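Local coordinates for protein trans-4-hydroxy-L-proline dehydratase (PDB 6VXC) that uses a glycyl radical to dehydrate trans-4-hydroxy-L-proline to (S)-1-pyrroline-5-carboxylate in the anaerobic breakdown of hydroxyproline, at residues I585-F590 with N620-Y625; K593-D598 with N616-K621; E274-A279 with Q307-F312. All coordinates share one frame; numbering follows the deposited sequence.

Contact 1: I585-F590 with N620-Y625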
loop_
_atom_site.group_PDB
_atom_site.type_symbol
_atom_site.label_atom_id
_atom_site.label_comp_id
_atom_site.label_asym_id
_atom_site.label_seq_id
_atom_site.Cartn_x
_atom_site.Cartn_y
_atom_site.Cartn_z
ATOM N N ILE A 585 13.397 23.379 20.199
ATOM C CA ILE A 585 13.237 24.827 20.212
ATOM C C ILE A 585 12.606 25.291 21.520
ATOM O O ILE A 585 13.099 26.220 22.168
ATOM C CB ILE A 585 12.427 25.287 18.987
ATOM C CG1 ILE A 585 13.227 25.047 17.694
ATOM C CG2 ILE A 585 12.005 26.742 19.163
ATOM C CD1 ILE A 585 12.430 25.341 16.406
ATOM N N LYS A 586 11.519 24.639 21.940
ATOM C CA LYS A 586 10.865 25.038 23.178
ATOM C C LYS A 586 11.819 24.937 24.363
ATOM O O LYS A 586 11.926 25.866 25.171
ATOM C CB LYS A 586 9.639 24.167 23.417
ATOM C CG LYS A 586 8.879 24.504 24.679
ATOM C CD LYS A 586 7.726 23.534 24.819
ATOM C CE LYS A 586 6.761 23.964 25.867
ATOM N NZ LYS A 586 5.607 23.019 25.877
ATOM N N TYR A 587 12.547 23.821 24.455
ATOM C CA TYR A 587 13.413 23.572 25.603
ATOM C C TYR A 587 14.595 24.532 25.625
ATOM O O TYR A 587 14.875 25.158 26.653
ATOM C CB TYR A 587 13.894 22.112 25.573
ATOM C CG TYR A 587 14.681 21.651 26.786
ATOM C CD1 TYR A 587 14.030 21.227 27.931
ATOM C CD2 TYR A 587 16.070 21.607 26.769
ATOM C CE1 TYR A 587 14.734 20.786 29.044
ATOM C CE2 TYR A 587 16.797 21.168 27.894
ATOM C CZ TYR A 587 16.114 20.755 29.025
ATOM O OH TYR A 587 16.789 20.320 30.140
ATOM N N ASN A 588 15.283 24.675 24.492
ATOM C CA ASN A 588 16.534 25.419 24.454
ATOM C C ASN A 588 16.344 26.916 24.221
ATOM O O ASN A 588 17.043 27.719 24.847
ATOM C CB ASN A 588 17.452 24.843 23.378
ATOM C CG ASN A 588 17.968 23.465 23.738
ATOM O OD1 ASN A 588 18.840 23.328 24.601
ATOM N ND2 ASN A 588 17.430 22.433 23.080
ATOM N N VAL A 589 15.401 27.317 23.371
ATOM C CA VAL A 589 15.228 28.737 23.058
ATOM C C VAL A 589 14.324 29.427 24.075
ATOM O O VAL A 589 14.666 30.487 24.600
ATOM C CB VAL A 589 14.683 28.923 21.627
ATOM C CG1 VAL A 589 14.434 30.405 21.364
ATOM C CG2 VAL A 589 15.635 28.342 20.600
ATOM N N PHE A 590 13.171 28.845 24.395
ATOM C CA PHE A 590 12.179 29.559 25.188
ATOM C C PHE A 590 12.162 29.185 26.663
ATOM O O PHE A 590 11.898 30.061 27.492
ATOM C CB PHE A 590 10.784 29.359 24.585
ATOM C CG PHE A 590 10.623 30.003 23.244
ATOM C CD1 PHE A 590 10.425 31.375 23.140
ATOM C CD2 PHE A 590 10.707 29.254 22.085
ATOM C CE1 PHE A 590 10.288 31.977 21.905
ATOM C CE2 PHE A 590 10.572 29.839 20.841
ATOM C CZ PHE A 590 10.368 31.210 20.747
ATOM N N ASN A 620 21.781 15.716 22.474
ATOM C CA ASN A 620 22.129 14.915 23.635
ATOM C C ASN A 620 21.668 15.482 24.969
ATOM O O ASN A 620 21.733 14.766 25.973
ATOM C CB ASN A 620 23.650 14.703 23.682
ATOM C CG ASN A 620 24.178 14.088 22.404
ATOM O OD1 ASN A 620 23.642 13.105 21.920
ATOM N ND2 ASN A 620 25.220 14.688 21.837
ATOM N N LYS A 621 21.241 16.736 25.038
ATOM C CA LYS A 621 20.813 17.298 26.313
ATOM C C LYS A 621 19.387 17.843 26.258
ATOM O O LYS A 621 19.036 18.747 27.016
ATOM C CB LYS A 621 21.794 18.361 26.820
ATOM C CG LYS A 621 23.141 17.823 27.359
ATOM C CD LYS A 621 24.269 17.815 26.344
ATOM C CE LYS A 621 25.654 17.717 27.038
ATOM N NZ LYS A 621 25.947 16.397 27.654
ATOM N N THR A 622 18.543 17.259 25.399
ATOM C CA THR A 622 17.197 17.751 25.165
ATOM C C THR A 622 16.202 16.595 25.184
ATOM O O THR A 622 16.511 15.496 24.711
ATOM C CB THR A 622 17.125 18.498 23.819
ATOM O OG1 THR A 622 18.033 19.606 23.833
ATOM C CG2 THR A 622 15.693 19.003 23.521
ATOM N N PRO A 623 15.014 16.804 25.746
ATOM C CA PRO A 623 14.016 15.729 25.772
ATOM C C PRO A 623 13.685 15.240 24.365
ATOM O O PRO A 623 13.768 15.988 23.390
ATOM C CB PRO A 623 12.804 16.392 26.440
ATOM C CG PRO A 623 13.356 17.505 27.208
ATOM C CD PRO A 623 14.522 18.023 26.413
ATOM N N LYS A 624 13.316 13.959 24.269
ATOM C CA LYS A 624 13.080 13.292 22.992
ATOM C C LYS A 624 11.811 12.443 23.022
ATOM O O LYS A 624 11.528 11.747 24.001
ATOM C CB LYS A 624 14.263 12.390 22.612
ATOM C CG LYS A 624 15.617 13.098 22.380
ATOM C CD LYS A 624 15.643 13.924 21.120
ATOM C CE LYS A 624 16.999 14.631 20.936
ATOM N NZ LYS A 624 16.956 15.548 19.768
ATOM N N TYR A 625 11.091 12.453 21.911
ATOM C CA TYR A 625 9.947 11.574 21.728
ATOM C C TYR A 625 10.374 10.107 21.762
ATOM O O TYR A 625 11.427 9.737 21.246
ATOM C CB TYR A 625 9.294 11.921 20.395
ATOM C CG TYR A 625 8.293 10.943 19.865
ATOM C CD1 TYR A 625 7.063 10.774 20.491
ATOM C CD2 TYR A 625 8.563 10.217 18.718
ATOM C CE1 TYR A 625 6.133 9.908 19.996
ATOM C CE2 TYR A 625 7.615 9.346 18.183
ATOM C CZ TYR A 625 6.408 9.188 18.842
ATOM O OH TYR A 625 5.464 8.310 18.364
HETATM O O HOH W 1 19.587 19.967 29.480
HETATM O O HOH W 2 19.901 21.450 26.095
#

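Contact 2: K593-D598 with N616-K621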
loop_
_atom_site.group_PDB
_atom_site.type_symbol
_atom_site.label_atom_id
_atom_site.label_comp_id
_atom_site.label_asym_id
_atom_site.label_seq_id
_atom_site.Cartn_x
_atom_site.Cartn_y
_atom_site.Cartn_z
ATOM N N LYS A 593 16.513 28.773 27.662
ATOM C CA LYS A 593 17.165 29.946 27.098
ATOM C C LYS A 593 18.677 29.746 27.018
ATOM O O LYS A 593 19.460 30.578 27.469
ATOM C CB LYS A 593 16.817 31.198 27.908
ATOM C CG LYS A 593 15.327 31.421 28.087
ATOM C CD LYS A 593 15.041 32.777 28.742
ATOM C CE LYS A 593 13.551 33.110 28.719
ATOM N NZ LYS A 593 12.765 32.165 29.566
ATOM N N LYS A 594 19.092 28.617 26.459
ATOM C CA LYS A 594 20.517 28.375 26.298
ATOM C C LYS A 594 21.068 29.049 25.052
ATOM O O LYS A 594 22.269 29.312 24.982
ATOM C CB LYS A 594 20.794 26.875 26.249
ATOM C CG LYS A 594 20.330 26.109 27.483
ATOM C CD LYS A 594 20.816 24.665 27.449
ATOM C CE LYS A 594 20.173 23.854 28.559
ATOM N NZ LYS A 594 20.645 22.441 28.579
ATOM N N PHE A 595 20.220 29.312 24.062
ATOM C CA PHE A 595 20.601 30.082 22.889
ATOM C C PHE A 595 19.330 30.671 22.292
ATOM O O PHE A 595 18.214 30.278 22.651
ATOM C CB PHE A 595 21.378 29.224 21.879
ATOM C CG PHE A 595 20.689 27.928 21.488
ATOM C CD1 PHE A 595 19.710 27.918 20.510
ATOM C CD2 PHE A 595 21.039 26.734 22.085
ATOM C CE1 PHE A 595 19.085 26.737 20.133
ATOM C CE2 PHE A 595 20.417 25.541 21.721
ATOM C CZ PHE A 595 19.438 25.545 20.744
ATOM N N ASP A 596 19.503 31.633 21.393
ATOM C CA ASP A 596 18.354 32.321 20.821
ATOM C C ASP A 596 18.035 31.785 19.430
ATOM O O ASP A 596 18.754 30.954 18.881
ATOM C CB ASP A 596 18.569 33.849 20.807
ATOM C CG ASP A 596 19.774 34.304 19.978
ATOM O OD1 ASP A 596 20.334 33.535 19.180
ATOM O OD2 ASP A 596 20.166 35.483 20.135
ATOM N N MET A 597 16.915 32.260 18.881
ATOM C CA MET A 597 16.466 31.788 17.573
ATOM C C MET A 597 17.482 32.128 16.490
ATOM O O MET A 597 17.766 31.305 15.609
ATOM C CB MET A 597 15.106 32.390 17.234
ATOM C CG MET A 597 14.525 31.900 15.908
ATOM S SD MET A 597 14.032 30.155 15.911
ATOM C CE MET A 597 12.701 30.212 17.102
ATOM N N ASP A 598 18.048 33.336 16.544
ATOM C CA ASP A 598 19.019 33.735 15.533
ATOM C C ASP A 598 20.206 32.784 15.502
ATOM O O ASP A 598 20.661 32.379 14.429
ATOM C CB ASP A 598 19.500 35.157 15.794
ATOM C CG ASP A 598 20.530 35.590 14.803
ATOM O OD1 ASP A 598 20.158 35.809 13.631
ATOM O OD2 ASP A 598 21.711 35.683 15.186
ATOM N N ASN A 616 25.411 19.468 20.131
ATOM C CA ASN A 616 25.444 18.581 21.288
ATOM C C ASN A 616 24.213 18.797 22.168
ATOM O O ASN A 616 23.651 17.839 22.714
ATOM C CB ASN A 616 26.718 18.831 22.089
ATOM C CG ASN A 616 26.930 17.813 23.202
ATOM O OD1 ASN A 616 26.405 16.709 23.165
ATOM N ND2 ASN A 616 27.627 18.232 24.248
ATOM N N LEU A 617 23.807 20.059 22.350
ATOM C CA LEU A 617 22.660 20.350 23.206
ATOM C C LEU A 617 21.382 19.736 22.648
ATOM O O LEU A 617 20.652 19.055 23.367
ATOM C CB LEU A 617 22.493 21.866 23.373
ATOM C CG LEU A 617 23.515 22.631 24.232
ATOM C CD1 LEU A 617 23.234 24.132 24.206
ATOM C CD2 LEU A 617 23.541 22.113 25.664
ATOM N N VAL A 618 21.094 19.977 21.363
ATOM C CA VAL A 618 19.811 19.538 20.819
ATOM C C VAL A 618 19.808 18.037 20.626
ATOM O O VAL A 618 18.753 17.406 20.678
ATOM C CB VAL A 618 19.463 20.255 19.497
ATOM C CG1 VAL A 618 19.386 21.746 19.696
ATOM C CG2 VAL A 618 20.476 19.901 18.419
ATOM N N SER A 619 20.974 17.441 20.390
ATOM C CA SER A 619 21.019 16.002 20.167
ATOM C C SER A 619 21.041 15.223 21.476
ATOM O O SER A 619 20.397 14.172 21.582
ATOM C CB SER A 619 22.255 15.630 19.346
ATOM O OG SER A 619 22.326 16.354 18.135
ATOM N N ASN A 620 21.781 15.716 22.474
ATOM C CA ASN A 620 22.129 14.915 23.635
ATOM C C ASN A 620 21.668 15.482 24.969
ATOM O O ASN A 620 21.733 14.766 25.973
ATOM C CB ASN A 620 23.650 14.703 23.682
ATOM C CG ASN A 620 24.178 14.088 22.404
ATOM O OD1 ASN A 620 23.642 13.105 21.920
ATOM N ND2 ASN A 620 25.220 14.688 21.837
ATOM N N LYS A 621 21.241 16.736 25.038
ATOM C CA LYS A 621 20.813 17.298 26.313
ATOM C C LYS A 621 19.387 17.843 26.258
ATOM O O LYS A 621 19.036 18.747 27.016
ATOM C CB LYS A 621 21.794 18.361 26.820
ATOM C CG LYS A 621 23.141 17.823 27.359
ATOM C CD LYS A 621 24.269 17.815 26.344
ATOM C CE LYS A 621 25.654 17.717 27.038
ATOM N NZ LYS A 621 25.947 16.397 27.654
HETATM O O HOH W 2 19.901 21.450 26.095
HETATM O O HOH W 1 19.587 19.967 29.480
#

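Contact 3: E274-A279 with Q307-F312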
loop_
_atom_site.group_PDB
_atom_site.type_symbol
_atom_site.label_atom_id
_atom_site.label_comp_id
_atom_site.label_asym_id
_atom_site.label_seq_id
_atom_site.Cartn_x
_atom_site.Cartn_y
_atom_site.Cartn_z
ATOM N N GLU A 274 -17.675 -23.340 -5.957
ATOM C CA GLU A 274 -18.284 -24.414 -5.183
ATOM C C GLU A 274 -17.302 -25.125 -4.258
ATOM O O GLU A 274 -17.737 -25.773 -3.307
ATOM C CB GLU A 274 -18.905 -25.459 -6.123
ATOM C CG GLU A 274 -19.964 -24.904 -7.065
ATOM C CD GLU A 274 -21.243 -24.498 -6.356
ATOM O OE1 GLU A 274 -21.437 -24.912 -5.193
ATOM O OE2 GLU A 274 -22.050 -23.748 -6.954
ATOM N N THR A 275 -16.003 -25.021 -4.518
ATOM C CA THR A 275 -14.977 -25.704 -3.747
ATOM C C THR A 275 -13.899 -24.706 -3.323
ATOM O O THR A 275 -13.785 -23.613 -3.878
ATOM C CB THR A 275 -14.340 -26.837 -4.555
ATOM O OG1 THR A 275 -13.547 -26.273 -5.602
ATOM C CG2 THR A 275 -15.431 -27.759 -5.186
ATOM N N TYR A 276 -13.103 -25.116 -2.329
ATOM C CA TYR A 276 -11.971 -24.323 -1.854
ATOM C C TYR A 276 -11.017 -23.988 -2.992
ATOM O O TYR A 276 -10.546 -22.850 -3.111
ATOM C CB TYR A 276 -11.273 -25.114 -0.746
ATOM C CG TYR A 276 -9.991 -24.592 -0.127
ATOM C CD1 TYR A 276 -8.771 -24.789 -0.751
ATOM C CD2 TYR A 276 -9.998 -24.002 1.140
ATOM C CE1 TYR A 276 -7.607 -24.373 -0.168
ATOM C CE2 TYR A 276 -8.832 -23.586 1.738
ATOM C CZ TYR A 276 -7.634 -23.781 1.076
ATOM O OH TYR A 276 -6.453 -23.389 1.632
ATOM N N HIS A 277 -10.696 -24.983 -3.815
ATOM C CA HIS A 277 -9.880 -24.764 -5.004
ATOM C C HIS A 277 -10.514 -23.705 -5.909
ATOM O O HIS A 277 -9.842 -22.780 -6.371
ATOM C CB HIS A 277 -9.744 -26.093 -5.750
ATOM C CG HIS A 277 -8.718 -26.104 -6.830
ATOM N ND1 HIS A 277 -8.428 -25.006 -7.606
ATOM C CD2 HIS A 277 -7.955 -27.110 -7.309
ATOM C CE1 HIS A 277 -7.497 -25.323 -8.490
ATOM N NE2 HIS A 277 -7.200 -26.601 -8.336
ATOM N N GLN A 278 -11.815 -23.834 -6.175
ATOM C CA GLN A 278 -12.487 -22.871 -7.047
ATOM C C GLN A 278 -12.531 -21.487 -6.420
ATOM O O GLN A 278 -12.478 -20.490 -7.143
ATOM C CB GLN A 278 -13.906 -23.336 -7.378
ATOM C CG GLN A 278 -13.916 -24.507 -8.329
ATOM C CD GLN A 278 -15.237 -25.238 -8.368
ATOM O OE1 GLN A 278 -16.261 -24.741 -7.897
ATOM N NE2 GLN A 278 -15.221 -26.424 -8.934
ATOM N N ALA A 279 -12.659 -21.413 -5.091
ATOM C CA ALA A 279 -12.673 -20.122 -4.410
ATOM C C ALA A 279 -11.355 -19.385 -4.605
ATOM O O ALA A 279 -11.342 -18.169 -4.825
ATOM C CB ALA A 279 -12.987 -20.300 -2.928
ATOM N N GLN A 307 -11.197 -16.078 6.692
ATOM C CA GLN A 307 -12.644 -16.092 6.899
ATOM C C GLN A 307 -13.380 -16.573 5.650
ATOM O O GLN A 307 -14.365 -17.310 5.752
ATOM C CB GLN A 307 -13.147 -14.706 7.311
ATOM C CG GLN A 307 -12.440 -14.097 8.549
ATOM C CD GLN A 307 -12.449 -15.028 9.739
ATOM O OE1 GLN A 307 -13.506 -15.310 10.322
ATOM N NE2 GLN A 307 -11.274 -15.538 10.095
ATOM N N HIS A 308 -12.919 -16.179 4.464
ATOM C CA HIS A 308 -13.635 -16.556 3.249
ATOM C C HIS A 308 -13.430 -18.031 2.920
ATOM O O HIS A 308 -14.353 -18.689 2.431
ATOM C CB HIS A 308 -13.204 -15.665 2.077
ATOM C CG HIS A 308 -13.417 -14.210 2.344
ATOM N ND1 HIS A 308 -12.412 -13.272 2.221
ATOM C CD2 HIS A 308 -14.504 -13.541 2.794
ATOM C CE1 HIS A 308 -12.878 -12.086 2.569
ATOM N NE2 HIS A 308 -14.145 -12.222 2.920
ATOM N N LEU A 309 -12.226 -18.561 3.165
ATOM C CA LEU A 309 -11.923 -19.933 2.766
ATOM C C LEU A 309 -12.410 -20.974 3.773
ATOM O O LEU A 309 -12.664 -22.116 3.385
ATOM C CB LEU A 309 -10.423 -20.104 2.538
ATOM C CG LEU A 309 -9.807 -19.420 1.317
ATOM C CD1 LEU A 309 -8.335 -19.775 1.207
ATOM C CD2 LEU A 309 -10.558 -19.772 0.023
ATOM N N ASN A 310 -12.550 -20.618 5.045
ATOM C CA ASN A 310 -12.841 -21.641 6.046
ATOM C C ASN A 310 -14.129 -22.409 5.774
ATOM O O ASN A 310 -14.129 -23.633 5.970
ATOM C CB ASN A 310 -12.873 -21.031 7.453
ATOM C CG ASN A 310 -12.889 -22.106 8.540
ATOM O OD1 ASN A 310 -11.958 -22.909 8.651
ATOM N ND2 ASN A 310 -13.955 -22.136 9.329
ATOM N N PRO A 311 -15.239 -21.785 5.358
ATOM C CA PRO A 311 -16.426 -22.592 5.018
ATOM C C PRO A 311 -16.159 -23.604 3.916
ATOM O O PRO A 311 -16.592 -24.759 4.016
ATOM C CB PRO A 311 -17.465 -21.531 4.605
ATOM C CG PRO A 311 -17.037 -20.294 5.348
ATOM C CD PRO A 311 -15.526 -20.337 5.344
ATOM N N PHE A 312 -15.414 -23.211 2.883
ATOM C CA PHE A 312 -15.047 -24.141 1.825
ATOM C C PHE A 312 -14.158 -25.254 2.362
ATOM O O PHE A 312 -14.367 -26.433 2.046
ATOM C CB PHE A 312 -14.327 -23.384 0.703
ATOM C CG PHE A 312 -15.204 -22.401 -0.052
ATOM C CD1 PHE A 312 -16.083 -22.836 -1.021
ATOM C CD2 PHE A 312 -15.168 -21.061 0.251
ATOM C CE1 PHE A 312 -16.874 -21.945 -1.707
ATOM C CE2 PHE A 312 -15.967 -20.155 -0.420
ATOM C CZ PHE A 312 -16.820 -20.597 -1.400
#

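Contact 1: I585-F590 with N620-Y625
One face of the Tyr587 ring is covered by Pro623, whose CD stands over the ring centre, 3.6 Å from the centroid and 13° off the ring normal, in a CH-pi contact. Pro623 CG follows at the CD1-CE1 side, 3.9 Å from Tyr587 CD1, and the two side chains cross at about a right angle. At the edge of the ring, in its plane, lie two waters. One of them joins Tyr587 OH (2.9 Å from the water oxygen) to the carbonyl Lys621 O, to which it donates. Lys621 O also approaches the ring obliquely, 3.4 Å from Tyr587 CE2. With CG anti to the backbone N (chi1 -173°), Tyr587 reaches out from helix 575-591 to lie across the start of the loop that runs from helix 612-620 to helix 630-647. The contact belongs to the helical periphery of the pyruvate formate-lyase-like fold of glycyl radical enzymes, away from the probable catalytic residues, and joins helix 575-591 to the chain leaving helix 612-620. Beside this CH-pi contact, Asn588 and Thr622 meet from opposite directions: Asn588 ND2 donates to Thr622 OG1 over 3.0 Å, nearly straight at 170°, with the hydroxyl oxygen in the amide plane. The same amide nitrogen also bonds to Ala584 O one turn back in its helix, and Thr622 OG1 to Leu617 O, so each of these two atoms, Asn588 ND2 and Thr622 OG1, has two bonds. The other amide atom, Asn588 OD1, accepts from the second water at 2.6 Å. That water donates to Lys621 O as well, which therefore receives two water bonds just where the chain departs from helical geometry. Pro623 also touches Tyr631 and Asp629.

Contact 2: K593-D598 with N616-K621
Phe595 turns the edge of its ring, not a face, to helix 612-620. Two methyl groups meet that edge near the ring plane: Leu617 CD1 at 4.0 Å from Phe595 CD2, and Val618 CG1 at 3.9 Å from Phe595 CZ. Phe595 and Leu617 slide past each other in opposite directions, whereas Phe595 and Val618 cross at about a right angle. The phenyl group reaches them because its CG sits between the backbone N and the carbonyl carbon (chi1 52°). Lys594, extended beyond CG, passes Leu617 at a slant, its CD 4.1 Å from Leu617 CD1, and carries the ammonium group past the isobutyl end toward the helix terminus. There Lys594 NZ stops 4.3 Å from Lys621 O, and two waters bridge the pair; each accepts from Lys594 NZ at 2.8 Å and donates to Lys621 O. The segment 593-598 leads from helix 575-591 into helix 597-605, so the contact joins this interhelical turn to the C-terminal end of helix 612-620, and Asn588 packs against Phe595 and Val618 from helix 575-591. The ammonium charge of Lys594 probably complements the helix dipole at this C-terminal end, through water in place of a direct bond.

Contact 3: E274-A279 with Q307-F312
The backbones of Tyr276 and Phe312 come to within 4.8 Å, CA to CA, and Phe312 CB lies 3.6 Å from Tyr276 CA. Beside this close approach a methyl group sits squarely over an aromatic ring: Ala279 CB lies 3.9 Å from the centroid of the Phe312 ring, 13° off its normal. This CH-pi contact packs the first turn of helix 276-293 on helix 305-318 in a helical region of the pyruvate formate-lyase-like fold. From CG placed anti to the carbonyl carbon (chi1 -67°), the Phe312 ring lies along the helix start, its CD1 beside Thr275 C. Leu309, one turn earlier, sends its two methyls to different neighbours: CD2 to Ala279 CB, and CD1 to Tyr276 CE2 at 3.9 Å, where the leucine and tyrosine side chains cross at about a right angle. The tyrosine continues past it to bond through OH to Ala327 O, and Leu330 and Leu331 of helix 324-339 touch its side chain. No hydrogen bond joins the two segments; polar order comes from the helix start, where Thr275 and Gln278 form a capping box and Asp316 accepts from Tyr276 N. Thr275 OG1 accepts from Gln278 N at 3.0 Å, and Gln278 OE1 takes a weak bond from Thr275 N (3.4 Å); the same OE1 also accepts from Glu274 N at 2.8 Å, the donor tilted 18° from the carbonyl plane.

Overall arrangement
Contacts 1 and 2 form one continuous cluster, their centres 7 Å apart. They share Asn620, Lys621 and both waters, so Tyr587 and Asn588 of the first and Lys594 of the second converge, through the waters, on the same Lys621 carbonyl. Asn588 CB also packs 3.4 Å from Phe595 CZ, and Lys624 NZ probably bonds to Val618 O at 2.7 Å. Contact 3, earlier in the chain, lies across the molecule's centre: its centre is about 57 Å from that of contact 1 and about 62 Å from that of contact 2. All three lie away from Cys454 and Glu456, the probable catalytic residues, and from Gly785, which carries the radical in the active enzyme but not here.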